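Local structure of periplasmic binding protein (Sulfurospirillum deleyianum, 4PAG) at residues K159-S164 / R292-I297; E169-Y174 / D226-I231; A196-N201 / S286-T291; Q221-D226 / W247-A252. The protein probably serves an ABC transporter as its periplasmic solute-binding subunit, a two-lobed receptor of the iron-siderophore and vitamin B12 type, captured here with histidine bound. All coordinates share one frame; numbering follows the deposited sequence.

Contact 1. Residues K159-S164 / R292-I297; sequences KTFVAS and RYPYKI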
loop_
_atom_site.group_PDB
_atom_site.type_symbol
_atom_site.label_atom_id
_atom_site.label_comp_id
_atom_site.label_asym_id
_atom_site.label_seq_id
_atom_site.Cartn_x
_atom_site.Cartn_y
_atom_site.Cartn_z
ATOM N N LYS A 159 16.971 -1.549 -2.769
ATOM C CA LYS A 159 17.632 -2.795 -2.354
ATOM C C LYS A 159 19.146 -2.639 -2.250
ATOM O O LYS A 159 19.767 -3.092 -1.287
ATOM C CB LYS A 159 17.311 -3.923 -3.329
ATOM C CG LYS A 159 17.787 -5.290 -2.866
ATOM C CD LYS A 159 17.471 -6.387 -3.873
ATOM C CE LYS A 159 17.743 -7.753 -3.255
ATOM N NZ LYS A 159 17.963 -8.816 -4.272
ATOM N N THR A 160 19.729 -1.997 -3.248
ATOM C CA THR A 160 21.158 -1.750 -3.269
ATOM C C THR A 160 21.564 -0.809 -2.134
ATOM O O THR A 160 22.545 -1.070 -1.445
ATOM C CB THR A 160 21.599 -1.210 -4.637
ATOM O OG1 THR A 160 21.315 -2.207 -5.627
ATOM C CG2 THR A 160 23.090 -0.913 -4.659
ATOM N N PHE A 161 20.799 0.257 -1.913
ATOM C CA PHE A 161 21.078 1.158 -0.789
ATOM C C PHE A 161 20.983 0.454 0.580
ATOM O O PHE A 161 21.894 0.565 1.406
ATOM C CB PHE A 161 20.166 2.388 -0.804
ATOM C CG PHE A 161 20.246 3.196 0.459
ATOM C CD1 PHE A 161 21.403 3.885 0.770
ATOM C CD2 PHE A 161 19.190 3.220 1.359
ATOM C CE1 PHE A 161 21.501 4.614 1.938
ATOM C CE2 PHE A 161 19.289 3.939 2.536
ATOM C CZ PHE A 161 20.448 4.640 2.822
ATOM N N VAL A 162 19.891 -0.264 0.818
ATOM C CA VAL A 162 19.693 -0.941 2.102
ATOM C C VAL A 162 20.801 -1.980 2.365
ATOM O O VAL A 162 21.301 -2.094 3.492
ATOM C CB VAL A 162 18.278 -1.557 2.210
ATOM C CG1 VAL A 162 18.163 -2.459 3.425
ATOM C CG2 VAL A 162 17.241 -0.450 2.296
ATOM N N ALA A 163 21.211 -2.702 1.324
ATOM C CA ALA A 163 22.339 -3.637 1.439
ATOM C C ALA A 163 23.639 -2.972 1.909
ATOM O O ALA A 163 24.476 -3.627 2.527
ATOM C CB ALA A 163 22.571 -4.364 0.117
ATOM N N SER A 164 23.812 -1.682 1.632
ATOM C CA SER A 164 25.012 -0.955 2.071
ATOM C C SER A 164 25.004 -0.542 3.554
ATOM O O SER A 164 26.004 -0.026 4.059
ATOM C CB SER A 164 25.245 0.277 1.188
ATOM O OG SER A 164 24.387 1.353 1.533
ATOM N N ARG A 292 22.635 9.275 4.924
ATOM C CA ARG A 292 23.125 8.256 3.986
ATOM C C ARG A 292 22.249 8.107 2.736
ATOM O O ARG A 292 22.746 7.724 1.685
ATOM C CB ARG A 292 23.237 6.894 4.673
ATOM C CG ARG A 292 24.309 6.772 5.761
ATOM C CD ARG A 292 23.804 5.835 6.857
ATOM N NE ARG A 292 24.841 5.159 7.629
ATOM C CZ ARG A 292 25.596 4.154 7.185
ATOM N NH1 ARG A 292 25.487 3.705 5.939
ATOM N NH2 ARG A 292 26.495 3.608 7.987
ATOM N N TYR A 293 20.954 8.388 2.842
ATOM C CA TYR A 293 20.043 8.184 1.704
ATOM C C TYR A 293 20.506 9.037 0.520
ATOM O O TYR A 293 20.537 10.246 0.619
ATOM C CB TYR A 293 18.604 8.531 2.094
ATOM C CG TYR A 293 17.606 8.325 0.984
ATOM C CD1 TYR A 293 17.160 7.051 0.646
ATOM C CD2 TYR A 293 17.101 9.404 0.274
ATOM C CE1 TYR A 293 16.241 6.863 -0.382
ATOM C CE2 TYR A 293 16.185 9.223 -0.749
ATOM C CZ TYR A 293 15.763 7.954 -1.067
ATOM O OH TYR A 293 14.861 7.801 -2.086
ATOM N N PRO A 294 20.875 8.402 -0.604
ATOM C CA PRO A 294 21.570 9.123 -1.667
ATOM C C PRO A 294 20.704 9.767 -2.757
ATOM O O PRO A 294 21.256 10.381 -3.662
ATOM C CB PRO A 294 22.435 8.026 -2.288
ATOM C CG PRO A 294 21.574 6.828 -2.195
ATOM C CD PRO A 294 20.809 6.961 -0.901
ATOM N N TYR A 295 19.382 9.637 -2.690
ATOM C CA TYR A 295 18.502 10.190 -3.728
ATOM C C TYR A 295 17.806 11.462 -3.261
ATOM O O TYR A 295 17.861 11.814 -2.084
ATOM C CB TYR A 295 17.478 9.136 -4.170
ATOM C CG TYR A 295 18.151 7.876 -4.660
ATOM C CD1 TYR A 295 18.840 7.866 -5.875
ATOM C CD2 TYR A 295 18.143 6.710 -3.899
ATOM C CE1 TYR A 295 19.486 6.720 -6.328
ATOM C CE2 TYR A 295 18.788 5.563 -4.341
ATOM C CZ TYR A 295 19.455 5.579 -5.555
ATOM O OH TYR A 295 20.090 4.452 -5.987
ATOM N N LYS A 296 17.177 12.160 -4.202
ATOM C CA LYS A 296 16.381 13.340 -3.896
ATOM C C LYS A 296 14.922 12.913 -3.871
ATOM O O LYS A 296 14.309 12.674 -4.915
ATOM C CB LYS A 296 16.641 14.439 -4.925
ATOM C CG LYS A 296 18.095 14.907 -4.901
ATOM C CD LYS A 296 18.665 15.197 -6.282
ATOM C CE LYS A 296 18.625 16.673 -6.636
ATOM N NZ LYS A 296 19.632 17.001 -7.687
ATOM N N ILE A 297 14.386 12.781 -2.664
ATOM C CA ILE A 297 13.056 12.221 -2.470
ATOM C C ILE A 297 11.992 13.051 -3.179
ATOM O O ILE A 297 11.095 12.490 -3.816
ATOM C CB ILE A 297 12.731 11.995 -0.962
ATOM C CG1 ILE A 297 11.421 11.225 -0.795
ATOM C CG2 ILE A 297 12.692 13.303 -0.177
ATOM C CD1 ILE A 297 11.444 9.840 -1.407
#

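Contact 2. Residues E169-Y174 / D226-I231; sequences ERTKVY and DPEVII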
loop_
_atom_site.group_PDB
_atom_site.type_symbol
_atom_site.label_atom_id
_atom_site.label_comp_id
_atom_site.label_asym_id
_atom_site.label_seq_id
_atom_site.Cartn_x
_atom_site.Cartn_y
_atom_site.Cartn_z
ATOM N N GLU A 169 23.866 -1.204 12.186
ATOM C CA GLU A 169 23.635 0.228 12.003
ATOM C C GLU A 169 22.221 0.550 11.497
ATOM O O GLU A 169 21.946 1.695 11.143
ATOM C CB GLU A 169 24.681 0.807 11.047
ATOM C CG GLU A 169 26.098 0.796 11.614
ATOM C CD GLU A 169 27.143 1.287 10.627
ATOM O OE1 GLU A 169 26.769 1.871 9.590
ATOM O OE2 GLU A 169 28.349 1.091 10.893
ATOM N N ARG A 170 21.326 -0.440 11.477
ATOM C CA ARG A 170 19.962 -0.226 10.993
ATOM C C ARG A 170 19.162 0.606 11.988
ATOM O O ARG A 170 19.195 0.351 13.191
ATOM C CB ARG A 170 19.248 -1.557 10.743
ATOM C CG ARG A 170 19.911 -2.441 9.691
ATOM C CD ARG A 170 19.553 -1.992 8.295
ATOM N NE ARG A 170 20.283 -2.705 7.243
ATOM C CZ ARG A 170 19.805 -3.715 6.514
ATOM N NH1 ARG A 170 18.587 -4.193 6.710
ATOM N NH2 ARG A 170 20.566 -4.257 5.571
ATOM N N THR A 171 18.429 1.588 11.477
ATOM C CA THR A 171 17.693 2.536 12.315
ATOM C C THR A 171 16.506 1.861 13.003
ATOM O O THR A 171 15.664 1.274 12.340
ATOM C CB THR A 171 17.195 3.712 11.451
ATOM O OG1 THR A 171 18.316 4.340 10.826
ATOM C CG2 THR A 171 16.421 4.752 12.269
ATOM N N LYS A 172 16.436 1.954 14.332
ATOM C CA LYS A 172 15.276 1.447 15.067
ATOM C C LYS A 172 14.056 2.330 14.807
ATOM O O LYS A 172 14.120 3.555 14.948
ATOM C CB LYS A 172 15.563 1.375 16.564
ATOM C CG LYS A 172 16.636 0.360 16.936
ATOM C CD LYS A 172 17.185 0.599 18.334
ATOM C CE LYS A 172 16.155 0.338 19.417
ATOM N NZ LYS A 172 16.601 0.875 20.739
ATOM N N VAL A 173 12.948 1.702 14.420
ATOM C CA VAL A 173 11.737 2.432 14.080
ATOM C C VAL A 173 10.505 1.816 14.761
ATOM O O VAL A 173 10.357 0.589 14.841
ATOM C CB VAL A 173 11.561 2.557 12.533
ATOM C CG1 VAL A 173 11.568 1.204 11.839
ATOM C CG2 VAL A 173 10.290 3.316 12.176
ATOM N N TYR A 174 9.639 2.693 15.266
ATOM C CA TYR A 174 8.355 2.322 15.825
ATOM C C TYR A 174 7.262 2.834 14.900
ATOM O O TYR A 174 7.227 4.012 14.556
ATOM C CB TYR A 174 8.175 2.914 17.227
ATOM C CG TYR A 174 6.818 2.632 17.827
ATOM C CD1 TYR A 174 6.435 1.331 18.131
ATOM C CD2 TYR A 174 5.906 3.655 18.063
ATOM C CE1 TYR A 174 5.191 1.058 18.662
ATOM C CE2 TYR A 174 4.651 3.391 18.598
ATOM C CZ TYR A 174 4.306 2.088 18.896
ATOM O OH TYR A 174 3.084 1.797 19.429
ATOM N N ASP A 226 12.718 2.397 22.757
ATOM C CA ASP A 226 13.652 3.489 22.470
ATOM C C ASP A 226 13.880 3.677 20.954
ATOM O O ASP A 226 15.018 3.624 20.474
ATOM C CB ASP A 226 14.980 3.218 23.207
ATOM C CG ASP A 226 15.985 4.366 23.089
ATOM O OD1 ASP A 226 15.567 5.533 22.969
ATOM O OD2 ASP A 226 17.208 4.096 23.127
ATOM N N PRO A 227 12.798 3.892 20.187
ATOM C CA PRO A 227 13.020 4.014 18.743
ATOM C C PRO A 227 13.794 5.281 18.388
ATOM O O PRO A 227 13.728 6.282 19.112
ATOM C CB PRO A 227 11.597 4.078 18.175
ATOM C CG PRO A 227 10.789 4.686 19.279
ATOM C CD PRO A 227 11.379 4.106 20.539
ATOM N N GLU A 228 14.536 5.222 17.290
ATOM C CA GLU A 228 15.249 6.385 16.776
ATOM C C GLU A 228 14.335 7.229 15.895
ATOM O O GLU A 228 14.452 8.458 15.870
ATOM C CB GLU A 228 16.490 5.954 16.002
ATOM C CG GLU A 228 17.486 5.199 16.862
ATOM C CD GLU A 228 18.542 4.479 16.045
ATOM O OE1 GLU A 228 19.510 5.146 15.623
ATOM O OE2 GLU A 228 18.409 3.252 15.836
ATOM N N VAL A 229 13.441 6.561 15.171
ATOM C CA VAL A 229 12.453 7.220 14.329
ATOM C C VAL A 229 11.061 6.660 14.627
ATOM O O VAL A 229 10.896 5.460 14.862
ATOM C CB VAL A 229 12.781 7.042 12.831
ATOM C CG1 VAL A 229 11.638 7.530 11.955
ATOM C CG2 VAL A 229 14.063 7.786 12.456
ATOM N N ILE A 230 10.062 7.537 14.609
ATOM C CA ILE A 230 8.678 7.118 14.743
ATOM C C ILE A 230 7.905 7.505 13.485
ATOM O O ILE A 230 7.905 8.662 13.065
ATOM C CB ILE A 230 8.003 7.699 16.000
ATOM C CG1 ILE A 230 8.687 7.173 17.269
ATOM C CG2 ILE A 230 6.515 7.353 15.990
ATOM C CD1 ILE A 230 8.303 7.901 18.542
ATOM N N ILE A 231 7.264 6.514 12.878
ATOM C CA ILE A 231 6.412 6.728 11.716
ATOM C C ILE A 231 4.965 6.633 12.181
ATOM O O ILE A 231 4.567 5.625 12.767
ATOM C CB ILE A 231 6.691 5.672 10.625
ATOM C CG1 ILE A 231 8.158 5.718 10.170
ATOM C CG2 ILE A 231 5.763 5.861 9.431
ATOM C CD1 ILE A 231 8.611 7.034 9.570
HETATM O O HOH W 1 20.937 1.885 15.321
#

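Contact 3. Residues A196-N201 / S286-T291; sequences ALAGGN and SKLYPT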
loop_
_atom_site.group_PDB
_atom_site.type_symbol
_atom_site.label_atom_id
_atom_site.label_comp_id
_atom_site.label_asym_id
_atom_site.label_seq_id
_atom_site.Cartn_x
_atom_site.Cartn_y
_atom_site.Cartn_z
ATOM N N ALA A 196 10.491 -2.393 6.798
ATOM C CA ALA A 196 11.617 -3.332 6.739
ATOM C C ALA A 196 12.349 -3.243 5.402
ATOM O O ALA A 196 13.577 -3.335 5.352
ATOM C CB ALA A 196 11.128 -4.749 6.979
ATOM N N LEU A 197 11.595 -3.063 4.319
ATOM C CA LEU A 197 12.185 -2.930 2.981
ATOM C C LEU A 197 13.078 -1.692 2.868
ATOM O O LEU A 197 14.063 -1.682 2.120
ATOM C CB LEU A 197 11.081 -2.857 1.930
ATOM C CG LEU A 197 11.508 -3.072 0.483
ATOM C CD1 LEU A 197 11.947 -4.514 0.268
ATOM C CD2 LEU A 197 10.366 -2.704 -0.456
ATOM N N ALA A 198 12.727 -0.657 3.622
ATOM C CA ALA A 198 13.497 0.576 3.663
ATOM C C ALA A 198 14.732 0.502 4.575
ATOM O O ALA A 198 15.440 1.483 4.711
ATOM C CB ALA A 198 12.597 1.715 4.109
ATOM N N GLY A 199 14.972 -0.643 5.206
ATOM C CA GLY A 199 16.138 -0.833 6.069
ATOM C C GLY A 199 15.885 -0.535 7.539
ATOM O O GLY A 199 16.821 -0.308 8.300
ATOM N N GLY A 200 14.623 -0.550 7.948
ATOM C CA GLY A 200 14.275 -0.313 9.335
ATOM C C GLY A 200 14.445 -1.542 10.209
ATOM O O GLY A 200 14.273 -2.678 9.755
ATOM N N ASN A 201 14.802 -1.300 11.464
ATOM C CA ASN A 201 14.762 -2.308 12.510
ATOM C C ASN A 201 13.483 -2.065 13.312
ATOM O O ASN A 201 13.436 -1.235 14.241
ATOM C CB ASN A 201 16.017 -2.208 13.374
ATOM C CG ASN A 201 16.034 -3.197 14.510
ATOM O OD1 ASN A 201 15.069 -3.900 14.763
ATOM N ND2 ASN A 201 17.150 -3.249 15.218
ATOM N N SER A 286 14.426 7.709 3.381
ATOM C CA SER A 286 14.886 9.095 3.515
ATOM C C SER A 286 14.771 9.589 4.960
ATOM O O SER A 286 15.577 10.400 5.400
ATOM C CB SER A 286 14.123 10.033 2.571
ATOM O OG SER A 286 12.818 10.349 3.053
ATOM N N LYS A 287 13.777 9.097 5.689
ATOM C CA LYS A 287 13.599 9.465 7.091
ATOM C C LYS A 287 14.480 8.629 8.029
ATOM O O LYS A 287 14.958 9.140 9.031
ATOM C CB LYS A 287 12.127 9.336 7.495
ATOM C CG LYS A 287 11.164 10.214 6.704
ATOM C CD LYS A 287 11.570 11.686 6.695
ATOM C CE LYS A 287 10.535 12.534 5.977
ATOM N NZ LYS A 287 11.123 13.828 5.549
ATOM N N LEU A 288 14.692 7.354 7.706
ATOM C CA LEU A 288 15.552 6.481 8.518
ATOM C C LEU A 288 17.050 6.814 8.382
ATOM O O LEU A 288 17.820 6.628 9.320
ATOM C CB LEU A 288 15.324 5.018 8.141
ATOM C CG LEU A 288 13.922 4.421 8.324
ATOM C CD1 LEU A 288 13.936 2.951 7.899
ATOM C CD2 LEU A 288 13.425 4.564 9.751
ATOM N N TYR A 289 17.441 7.306 7.209
ATOM C CA TYR A 289 18.841 7.522 6.850
ATOM C C TYR A 289 19.020 8.906 6.240
ATOM O O TYR A 289 19.386 9.033 5.075
ATOM C CB TYR A 289 19.303 6.421 5.892
ATOM C CG TYR A 289 19.155 5.073 6.534
ATOM C CD1 TYR A 289 20.016 4.686 7.555
ATOM C CD2 TYR A 289 18.103 4.214 6.193
ATOM C CE1 TYR A 289 19.874 3.474 8.189
ATOM C CE2 TYR A 289 17.954 2.990 6.831
ATOM C CZ TYR A 289 18.844 2.633 7.833
ATOM O OH TYR A 289 18.732 1.432 8.488
ATOM N N PRO A 290 18.766 9.958 7.038
ATOM C CA PRO A 290 18.803 11.327 6.499
ATOM C C PRO A 290 20.165 11.745 5.942
ATOM O O PRO A 290 20.217 12.570 5.033
ATOM C CB PRO A 290 18.405 12.207 7.693
ATOM C CG PRO A 290 18.556 11.359 8.898
ATOM C CD PRO A 290 18.383 9.930 8.460
ATOM N N THR A 291 21.248 11.180 6.464
ATOM C CA THR A 291 22.575 11.508 5.955
ATOM C C THR A 291 23.070 10.532 4.878
ATOM O O THR A 291 23.834 10.925 4.006
ATOM C CB THR A 291 23.606 11.600 7.094
ATOM O OG1 THR A 291 23.707 10.337 7.760
ATOM C CG2 THR A 291 23.191 12.662 8.091
#

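Contact 4. Residues Q221-D226 / W247-A252; sequences QIILYD and WAVLKA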
loop_
_atom_site.group_PDB
_atom_site.type_symbol
_atom_site.label_atom_id
_atom_site.label_comp_id
_atom_site.label_asym_id
_atom_site.label_seq_id
_atom_site.Cartn_x
_atom_site.Cartn_y
_atom_site.Cartn_z
ATOM N N GLN A 221 6.126 0.294 27.251
ATOM C CA GLN A 221 6.820 -0.558 26.291
ATOM C C GLN A 221 7.515 0.238 25.175
ATOM O O GLN A 221 8.618 -0.104 24.749
ATOM C CB GLN A 221 5.833 -1.542 25.667
ATOM C CG GLN A 221 6.502 -2.591 24.796
ATOM C CD GLN A 221 7.450 -3.451 25.598
ATOM O OE1 GLN A 221 7.037 -4.085 26.554
ATOM N NE2 GLN A 221 8.721 -3.463 25.229
ATOM N N ILE A 222 6.863 1.291 24.698
ATOM C CA ILE A 222 7.451 2.155 23.660
ATOM C C ILE A 222 8.717 2.834 24.193
ATOM O O ILE A 222 9.731 2.906 23.497
ATOM C CB ILE A 222 6.442 3.202 23.153
ATOM C CG1 ILE A 222 5.258 2.499 22.478
ATOM C CG2 ILE A 222 7.116 4.175 22.185
ATOM C CD1 ILE A 222 4.022 3.359 22.309
ATOM N N ILE A 223 8.659 3.310 25.433
ATOM C CA ILE A 223 9.850 3.854 26.094
ATOM C C ILE A 223 10.981 2.828 26.106
ATOM O O ILE A 223 12.126 3.167 25.785
ATOM C CB ILE A 223 9.554 4.315 27.534
ATOM C CG1 ILE A 223 8.630 5.529 27.525
ATOM C CG2 ILE A 223 10.853 4.640 28.275
ATOM C CD1 ILE A 223 8.149 5.936 28.903
ATOM N N LEU A 224 10.670 1.584 26.467
ATOM C CA LEU A 224 11.683 0.519 26.488
ATOM C C LEU A 224 12.281 0.288 25.111
ATOM O O LEU A 224 13.489 0.116 24.987
ATOM C CB LEU A 224 11.112 -0.800 27.024
ATOM C CG LEU A 224 10.820 -0.836 28.517
ATOM C CD1 LEU A 224 10.024 -2.083 28.870
ATOM C CD2 LEU A 224 12.113 -0.769 29.331
ATOM N N TYR A 225 11.434 0.300 24.081
ATOM C CA TYR A 225 11.890 0.085 22.717
ATOM C C TYR A 225 12.853 1.181 22.226
ATOM O O TYR A 225 13.702 0.917 21.376
ATOM C CB TYR A 225 10.699 -0.056 21.753
ATOM C CG TYR A 225 9.937 -1.382 21.793
ATOM C CD1 TYR A 225 10.566 -2.581 22.142
ATOM C CD2 TYR A 225 8.594 -1.441 21.405
ATOM C CE1 TYR A 225 9.870 -3.785 22.145
ATOM C CE2 TYR A 225 7.888 -2.645 21.397
ATOM C CZ TYR A 225 8.528 -3.811 21.771
ATOM O OH TYR A 225 7.841 -5.011 21.767
ATOM N N ASP A 226 12.718 2.397 22.757
ATOM C CA ASP A 226 13.652 3.489 22.470
ATOM C C ASP A 226 13.880 3.677 20.954
ATOM O O ASP A 226 15.018 3.624 20.474
ATOM C CB ASP A 226 14.980 3.218 23.207
ATOM C CG ASP A 226 15.985 4.366 23.089
ATOM O OD1 ASP A 226 15.567 5.533 22.969
ATOM O OD2 ASP A 226 17.208 4.096 23.127
ATOM N N TRP A 247 5.396 12.408 26.196
ATOM C CA TRP A 247 6.100 11.839 25.044
ATOM C C TRP A 247 7.506 12.407 24.851
ATOM O O TRP A 247 8.305 11.830 24.130
ATOM C CB TRP A 247 5.286 12.020 23.771
ATOM C CG TRP A 247 4.015 11.268 23.819
ATOM C CD1 TRP A 247 2.807 11.736 24.233
ATOM C CD2 TRP A 247 3.820 9.897 23.471
ATOM N NE1 TRP A 247 1.864 10.748 24.149
ATOM C CE2 TRP A 247 2.457 9.606 23.684
ATOM C CE3 TRP A 247 4.660 8.891 22.988
ATOM C CZ2 TRP A 247 1.919 8.351 23.446
ATOM C CZ3 TRP A 247 4.119 7.639 22.744
ATOM C CH2 TRP A 247 2.758 7.384 22.963
ATOM N N ALA A 248 7.809 13.524 25.498
ATOM C CA ALA A 248 9.140 14.125 25.412
ATOM C C ALA A 248 10.236 13.264 26.052
ATOM O O ALA A 248 11.409 13.552 25.883
ATOM C CB ALA A 248 9.128 15.513 26.040
ATOM N N VAL A 249 9.862 12.227 26.801
ATOM C CA VAL A 249 10.843 11.248 27.284
ATOM C C VAL A 249 11.570 10.534 26.135
ATOM O O VAL A 249 12.702 10.089 26.292
ATOM C CB VAL A 249 10.201 10.207 28.236
ATOM C CG1 VAL A 249 9.163 9.340 27.530
ATOM C CG2 VAL A 249 11.266 9.325 28.841
ATOM N N LEU A 250 10.916 10.431 24.982
ATOM C CA LEU A 250 11.475 9.704 23.848
ATOM C C LEU A 250 12.495 10.538 23.078
ATOM O O LEU A 250 12.224 11.689 22.722
ATOM C CB LEU A 250 10.352 9.292 22.901
ATOM C CG LEU A 250 9.304 8.325 23.457
ATOM C CD1 LEU A 250 8.199 8.106 22.438
ATOM C CD2 LEU A 250 9.924 6.991 23.839
ATOM N N LYS A 251 13.653 9.949 22.791
ATOM C CA LYS A 251 14.694 10.640 22.024
ATOM C C LYS A 251 14.206 11.007 20.612
ATOM O O LYS A 251 14.558 12.055 20.089
ATOM C CB LYS A 251 15.979 9.805 21.940
ATOM C CG LYS A 251 16.607 9.443 23.286
ATOM C CD LYS A 251 17.477 10.549 23.882
ATOM C CE LYS A 251 18.158 10.071 25.166
ATOM N NZ LYS A 251 19.090 11.053 25.813
ATOM N N ALA A 252 13.396 10.150 19.992
ATOM C CA ALA A 252 12.851 10.458 18.677
ATOM C C ALA A 252 12.046 11.757 18.725
ATOM O O ALA A 252 12.091 12.551 17.785
ATOM C CB ALA A 252 11.988 9.311 18.163
#

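Contact 1. Residues K159-S164 / R292-I297
Phe161 reaches toward the 292-297 segment because its CG stands anti to the backbone N (chi1 169°); Tyr293 likewise holds CG anti to its own backbone N (chi1 -179°). The two rings form an edge-to-face pair, with the edge of Tyr293 directed at the face of Phe161 and the planes at 88°. Tyr293 CD1 comes to 4.2 Å from Phe161 CE2. Pro294 lies over the same face: its CD sits 4.0 Å from the centroid of the Phe161 ring, a CH-pi contact, and comes to 3.6 Å from Phe161 CD1. Arg292 O approaches to 3.4 Å from Phe161 CE1, oblique to the ring, while Arg292 CB meets the ring edge in its plane. A single phenylalanine is thus gripped by three consecutive residues of the loop between helices 277-288 and 297-309. On the helix side, Phe161 O accepts from both Ser164 N and Ser164 OG, the hydroxyl arriving in the carbonyl plane on a lone pair, at 2.6 Å from OG to O. These two bonds link Ser164 back to Phe161 near the end of helix 141-163, the long helix that in this family typically links the two lobes. The polar ends look elsewhere: the Arg292 guanidinium is paired with Glu169, at a separation too short to be exact, and Tyr293 OH bonds His282. Between the segments themselves the chemistry is therefore aromatic and apolar, and the contact probably relies on ring quadrupole and dispersion forces at a largely exposed surface.

Contact 2. Residues E169-Y174 / D226-I231
Lys172 N donates to Glu228 OE2 in an almost straight bond, 2.8 Å long with 174° at the hydrogen, meeting the oxygen from above the carboxylate plane. A water also donates to Glu228 OE2 and to Arg170 O. The carboxylate thus takes the Lys172 N-H just before the regular pairing begins. Lys172 O accepts from two donors: Val229 N at 3.1 Å, and Glu228 N at 2.9 Å from above the carbonyl plane. The regular parallel pattern then takes over, with Tyr174 N bonded to Val229 O and Ile231 N to Tyr174 O. The lysine chain bends at chi3 (67°), and its NZ donates to Asp226 O at 3.2 Å, as it does to Tyr225 O, gripping the end of helix 219-225; Asp226 OD2 is 4.1 Å from Lys172 NZ, too far for a salt bridge. On one face, Val173 CG2 meets Ile231 CG1 at 3.8 Å, and Thr171 CG2 meets Val229 CG2, the two side chains crossing at a slant. On the other, Tyr174 CB rests 3.7 Å from Pro227 CB, and Ile230 CG2 approaches the tyrosine ring at its edge. These are the two central strands of a four-stranded parallel sheet, 201-202, 172-176, 229-232, 258-260 in order, as expected of an alpha/beta lobe. Leu288 of helix 277-288 covers Val173 and Val229, while Ala252 of helix 251-254 packs on Ile230 across the sheet.

Contact 3. Residues A196-N201 / S286-T291
Tyr289 and Leu288, successive residues at the end of helix 277-288, reach together into the turn that follows helix 193-197, one with a ring edge and the other with a methyl tip. The tyrosine presents its edge: Ala198 O and Gly199 O both lie in the plane of the ring, the former 3.6 Å from Tyr289 CE2. The hydroxyl donates to Gly199 O, 2.6 Å from Tyr289 OH, from above the carbonyl plane. Beside it Leu288 has CG anti to the carbonyl carbon (chi1 -61°), and CD1, anti to CA at chi2 -179°, extends against the glycine backbone, 3.6 Å from Gly200 N and 4.2 Å from Ala198 CB. The turn being gripped is a Schellman motif: Gly199 takes a positive phi of 93°, and its N bonds back to Ala196 O, ending the helix and steering the chain into strand 201-202 of the parallel sheet. Tyr289 OH also accepts from Thr171 N, so one hydroxyl ties the loop before strand 172-176 to this helix end. Thr171 OG1 in turn bonds Leu288 O. Ala198 O, covered by the ring edge and by Leu288 CD1, finds no hydrogen-bonding partner in the model.

Contact 4. Residues Q221-D226 / W247-A252
Ile223 and Ile222 of helix 219-225 pack against Val249, Leu250 and Trp247 in an apolar helix-to-turn contact at one end of the alpha/beta lobe. In this fold helices 219-225 and 251-254 each lead into a strand of the parallel sheet, 229-232 and 258-260, which are neighbours, so the contact joins two adjacent helical elements. The second partner is the 3-10 turn 247-249 with Leu250, the N-cap residue just before helix 251-254; a bond from Leu250 N to Trp247 O holds the turn. Leu250 divides its methyls: CD1 goes to Ile222 CG2 at 4.1 Å, and CD2 sits 3.9 Å from Ile223 CA, so the leucine lies against the helix backbone as well as its side chains. Val249 holds CG1 in the crowded position between its backbone N and carbonyl carbon (chi1 65°), and that methyl comes to 3.8 Å from Ile223 CD1, the two side chains crossing at about a right angle. Trp247 is engaged by its edge: Ile222 CD1 comes in near the ring plane, while Phe219 and Phe237 pair edge-to-face with the indole and Leu182 also touches it. Leu250 touches Ile230, which ties the turn to the sheet beneath. At the outer margin Asp226 OD1 lies 4.1 Å from Lys251 CG, on the aliphatic part of the lysine.

How the contacts relate
Contacts 1, 2 and 3 form a continuous cluster, with the centres of contacts 1 and 3, and of contacts 2 and 3, each about 8 Å apart. Val162 CG2 packs on Leu197 O at 3.4 Å, joining the long helix to the Schellman turn, and Phe161 CZ meets Tyr289 CB. Thr171 O and Asn201 N, 2.9 Å apart, probably bond contact 2 to contact 3. Contact 4 continues outward from contact 2 through their common Asp226, with Pro227 CD 3.6 Å from Ile222 O, but its centre is about 27 Å from that of contact 1. The bound histidine is about 10 Å from the side chain of Ile231 in contact 2, which itself touches Val261 of the pocket.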